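Local coordinates for protein sulfoquinovosidase (Escherichia coli, PDB 5AEG) that hydrolyses sulfoquinovosyl diacylglyceride sulfolipids, and simpler sulfoquinovosides, to release sulfoquinovose for sulfoglycolysis, at residues H32-A46 against K58-A70. Sequence-based numbering, arbitrary orientation.
Sequences HSKDNPCLWIGSGIA and KDKLQEKIALTDA
Ile41 and Ile65 exchange a pair of backbone hydrogen bonds in an antiparallel hairpin that a classic beta bulge interrupts: Ser43 O accepts from both Gln62 N (2.8 Å) and Glu63 N (3.1 Å). At the bulge Gln62 NE2 donates to Ser43 OG (2.9 Å), which lies in the plane of the Gln62 amide, and a water links that hydroxyl to Glu63 OE1. Gly42 suits its place, since a CB there would strike Glu63 O. Aromatic contacts centre on Trp40: Lys64, its chain extended, sets NZ over one face of the five-membered ring, 4.8 Å from the centroid, while the small Ala66 makes a CH-pi contact through CB on the opposite face. Leu67 CD1 meets Leu39 CD2 (4.0 Å) and Ile41 CG2. Before strand 39-46, His32 NE2 donates to Thr68 O from above the carbonyl plane. Lys34 NZ bridges to Asp69 OD1 (2.8 Å) on its syn side, while Thr68 OG1 donates to this oxygen from the opposite face. Replacing Asp69 by alanine would probably leave the Lys34 ammonium without its counter-charge here and Thr68 OG1 without this acceptor. The hairpin belongs to the N-terminal beta domain, between strand 116-122, backbone-hydrogen-bonded to Trp40 and Gly42, and strand 79-85, whose Phe83 packs on Leu39 and Leu67.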
# COMPACT_ATOMS: atom_id res chain seq x y z
N HIS A 32 18.03 7.34 -28.91
CA HIS A 32 18.84 8.53 -28.63
C HIS A 32 19.40 9.04 -29.94
O HIS A 32 20.00 8.26 -30.68
CB HIS A 32 20.05 8.18 -27.77
CG HIS A 32 20.99 9.32 -27.56
ND1 HIS A 32 20.82 10.25 -26.55
CD2 HIS A 32 22.13 9.68 -28.20
CE1 HIS A 32 21.80 11.15 -26.59
NE2 HIS A 32 22.61 10.82 -27.57
N SER A 33 19.26 10.31 -30.21
CA SER A 33 20.13 10.96 -31.19
C SER A 33 20.50 12.31 -30.64
O SER A 33 19.95 12.75 -29.57
CB SER A 33 19.38 11.14 -32.49
OG SER A 33 18.27 12.00 -32.27
N LYS A 34 21.40 12.98 -31.36
CA LYS A 34 21.80 14.36 -31.03
C LYS A 34 20.60 15.22 -30.97
O LYS A 34 20.46 15.99 -30.06
CB LYS A 34 22.80 14.95 -32.04
CG LYS A 34 24.23 15.10 -31.51
CD LYS A 34 24.84 16.45 -31.92
CE LYS A 34 26.36 16.50 -31.75
NZ LYS A 34 26.91 17.57 -30.85
N ASP A 35 19.66 15.00 -31.88
CA ASP A 35 18.39 15.79 -31.94
C ASP A 35 17.31 15.38 -30.98
O ASP A 35 16.46 16.21 -30.65
CB ASP A 35 17.75 15.66 -33.33
CG ASP A 35 18.74 15.91 -34.44
OD1 ASP A 35 18.96 17.11 -34.74
OD2 ASP A 35 19.34 14.92 -34.94
N ASN A 36 17.30 14.10 -30.58
CA ASN A 36 16.32 13.56 -29.60
C ASN A 36 17.00 12.75 -28.54
O ASN A 36 17.04 11.54 -28.59
CB ASN A 36 15.17 12.85 -30.33
CG ASN A 36 14.18 13.88 -30.94
OD1 ASN A 36 13.82 14.88 -30.30
ND2 ASN A 36 13.79 13.67 -32.18
N PRO A 37 17.67 13.44 -27.60
CA PRO A 37 18.42 12.71 -26.59
C PRO A 37 17.47 11.95 -25.62
O PRO A 37 16.27 12.29 -25.50
CB PRO A 37 19.18 13.84 -25.83
CG PRO A 37 18.44 15.07 -26.13
CD PRO A 37 17.71 14.89 -27.42
N CYS A 38 18.03 10.98 -24.94
CA CYS A 38 17.34 10.20 -23.98
C CYS A 38 17.76 10.61 -22.60
O CYS A 38 17.09 10.20 -21.62
CB CYS A 38 17.65 8.73 -24.18
SG CYS A 38 19.24 8.06 -23.71
N LEU A 39 18.80 11.46 -22.48
CA LEU A 39 19.35 11.76 -21.13
C LEU A 39 19.70 13.18 -20.90
O LEU A 39 20.27 13.84 -21.78
CB LEU A 39 20.50 10.85 -20.81
CG LEU A 39 21.31 11.02 -19.55
CD1 LEU A 39 20.51 10.64 -18.28
CD2 LEU A 39 22.54 10.17 -19.57
N TRP A 40 19.19 13.72 -19.76
CA TRP A 40 19.56 15.02 -19.26
C TRP A 40 20.08 14.84 -17.83
O TRP A 40 19.61 13.98 -17.07
CB TRP A 40 18.36 16.02 -19.21
CG TRP A 40 17.71 16.46 -20.45
CD1 TRP A 40 17.71 17.70 -20.92
CD2 TRP A 40 16.91 15.68 -21.35
NE1 TRP A 40 16.95 17.80 -22.06
CE2 TRP A 40 16.49 16.55 -22.38
CE3 TRP A 40 16.55 14.33 -21.41
CZ2 TRP A 40 15.69 16.13 -23.45
CZ3 TRP A 40 15.76 13.89 -22.46
CH2 TRP A 40 15.30 14.79 -23.45
N ILE A 41 21.10 15.62 -17.45
CA ILE A 41 21.56 15.69 -16.09
C ILE A 41 21.66 17.16 -15.64
O ILE A 41 21.67 18.08 -16.42
CB ILE A 41 22.87 14.93 -15.85
CG1 ILE A 41 24.10 15.61 -16.51
CG2 ILE A 41 22.76 13.54 -16.45
CD1 ILE A 41 25.44 15.02 -16.04
N GLY A 42 21.80 17.35 -14.35
CA GLY A 42 21.90 18.69 -13.84
C GLY A 42 21.93 18.69 -12.34
O GLY A 42 22.39 17.78 -11.71
N SER A 43 21.37 19.74 -11.76
CA SER A 43 21.39 19.84 -10.34
C SER A 43 20.24 20.70 -9.81
O SER A 43 19.64 21.52 -10.49
CB SER A 43 22.70 20.45 -9.80
OG SER A 43 22.77 21.81 -10.23
N GLY A 44 19.93 20.43 -8.55
CA GLY A 44 18.86 21.19 -7.90
C GLY A 44 19.02 21.17 -6.41
O GLY A 44 19.82 20.37 -5.87
N ILE A 45 18.20 21.98 -5.72
CA ILE A 45 18.15 21.91 -4.26
C ILE A 45 16.71 21.61 -3.84
O ILE A 45 15.80 22.35 -4.22
CB ILE A 45 18.61 23.22 -3.60
CG1 ILE A 45 20.06 23.59 -3.99
CG2 ILE A 45 18.48 23.09 -2.05
CD1 ILE A 45 20.30 25.11 -3.88
N ALA A 46 16.52 20.54 -3.09
CA ALA A 46 15.16 20.20 -2.61
C ALA A 46 14.53 21.30 -1.72
O ALA A 46 15.17 21.76 -0.81
CB ALA A 46 15.21 18.90 -1.87
N LYS A 58 9.19 20.43 -3.65
CA LYS A 58 9.43 20.86 -5.03
C LYS A 58 10.91 21.17 -5.29
O LYS A 58 11.66 21.36 -4.36
CB LYS A 58 8.60 22.08 -5.34
CG LYS A 58 9.05 23.28 -4.55
CD LYS A 58 8.79 24.56 -5.35
CE LYS A 58 7.32 24.79 -5.64
NZ LYS A 58 6.60 24.92 -4.34
N ASP A 59 11.31 21.28 -6.56
CA ASP A 59 12.73 21.59 -6.83
C ASP A 59 13.04 23.11 -6.87
O ASP A 59 12.20 23.89 -7.31
CB ASP A 59 13.13 20.99 -8.17
CG ASP A 59 14.60 20.64 -8.22
OD1 ASP A 59 15.37 20.92 -7.25
OD2 ASP A 59 14.93 20.04 -9.25
N LYS A 60 14.22 23.52 -6.41
CA LYS A 60 14.86 24.73 -6.89
C LYS A 60 15.87 24.29 -7.97
O LYS A 60 16.99 24.00 -7.63
CB LYS A 60 15.62 25.47 -5.79
CG LYS A 60 14.83 25.70 -4.52
CD LYS A 60 15.68 26.43 -3.47
CE LYS A 60 15.64 27.94 -3.67
NZ LYS A 60 14.36 28.49 -3.15
N LEU A 61 15.42 24.22 -9.21
CA LEU A 61 16.24 23.70 -10.29
C LEU A 61 17.43 24.64 -10.60
O LEU A 61 17.22 25.82 -10.81
CB LEU A 61 15.42 23.55 -11.53
CG LEU A 61 16.20 22.91 -12.70
CD1 LEU A 61 16.72 21.51 -12.45
CD2 LEU A 61 15.36 22.98 -13.90
N GLN A 62 18.65 24.15 -10.58
CA GLN A 62 19.82 24.98 -10.91
C GLN A 62 20.20 24.79 -12.38
O GLN A 62 20.26 25.77 -13.13
CB GLN A 62 20.96 24.67 -10.00
CG GLN A 62 20.68 25.08 -8.56
CD GLN A 62 21.70 24.52 -7.53
OE1 GLN A 62 21.79 25.08 -6.45
NE2 GLN A 62 22.44 23.42 -7.85
N GLU A 63 20.37 23.52 -12.79
CA GLU A 63 20.63 23.20 -14.17
C GLU A 63 19.93 21.96 -14.68
O GLU A 63 19.73 21.00 -13.94
CB GLU A 63 22.15 23.02 -14.36
CG GLU A 63 22.93 24.36 -14.24
CD GLU A 63 24.42 24.18 -14.64
OE1 GLU A 63 25.15 23.58 -13.89
OE2 GLU A 63 24.80 24.62 -15.73
N LYS A 64 19.66 21.96 -15.98
CA LYS A 64 19.17 20.79 -16.65
C LYS A 64 19.80 20.82 -18.08
O LYS A 64 19.51 21.74 -18.87
CB LYS A 64 17.61 20.85 -16.72
CG LYS A 64 17.02 19.73 -17.50
CD LYS A 64 15.54 19.85 -17.65
CE LYS A 64 14.99 18.46 -17.94
NZ LYS A 64 13.69 18.54 -18.60
N ILE A 65 20.62 19.83 -18.38
CA ILE A 65 21.46 19.86 -19.60
C ILE A 65 21.33 18.55 -20.34
O ILE A 65 21.51 17.49 -19.74
CB ILE A 65 22.96 19.99 -19.23
CG1 ILE A 65 23.16 21.20 -18.36
CG2 ILE A 65 23.78 20.14 -20.49
CD1 ILE A 65 24.38 21.16 -17.49
N ALA A 66 21.04 18.63 -21.62
CA ALA A 66 20.83 17.50 -22.48
C ALA A 66 22.19 16.97 -22.88
O ALA A 66 23.05 17.77 -23.34
CB ALA A 66 20.04 17.94 -23.72
N LEU A 67 22.42 15.68 -22.63
CA LEU A 67 23.65 15.00 -23.00
C LEU A 67 23.43 14.42 -24.39
O LEU A 67 23.10 13.27 -24.58
CB LEU A 67 24.11 14.00 -21.98
CG LEU A 67 24.25 14.51 -20.57
CD1 LEU A 67 24.89 13.42 -19.73
CD2 LEU A 67 25.08 15.77 -20.46
N THR A 68 23.68 15.29 -25.37
CA THR A 68 23.38 15.00 -26.75
C THR A 68 24.42 14.03 -27.39
O THR A 68 24.09 13.27 -28.34
CB THR A 68 23.37 16.27 -27.55
OG1 THR A 68 24.62 16.94 -27.35
CG2 THR A 68 22.20 17.20 -27.12
N ASP A 69 25.64 14.01 -26.87
CA ASP A 69 26.71 13.23 -27.50
C ASP A 69 26.90 11.92 -26.82
O ASP A 69 26.89 11.82 -25.57
CB ASP A 69 28.06 13.98 -27.43
CG ASP A 69 28.00 15.38 -27.98
OD1 ASP A 69 27.07 15.68 -28.76
OD2 ASP A 69 28.85 16.22 -27.58
N ALA A 70 27.08 10.85 -27.60
CA ALA A 70 27.32 9.54 -27.03
C ALA A 70 28.44 8.79 -27.77
O ALA A 70 28.42 8.75 -28.98
CB ALA A 70 26.06 8.71 -27.10
O HOH W 1 24.67 21.74 -12.15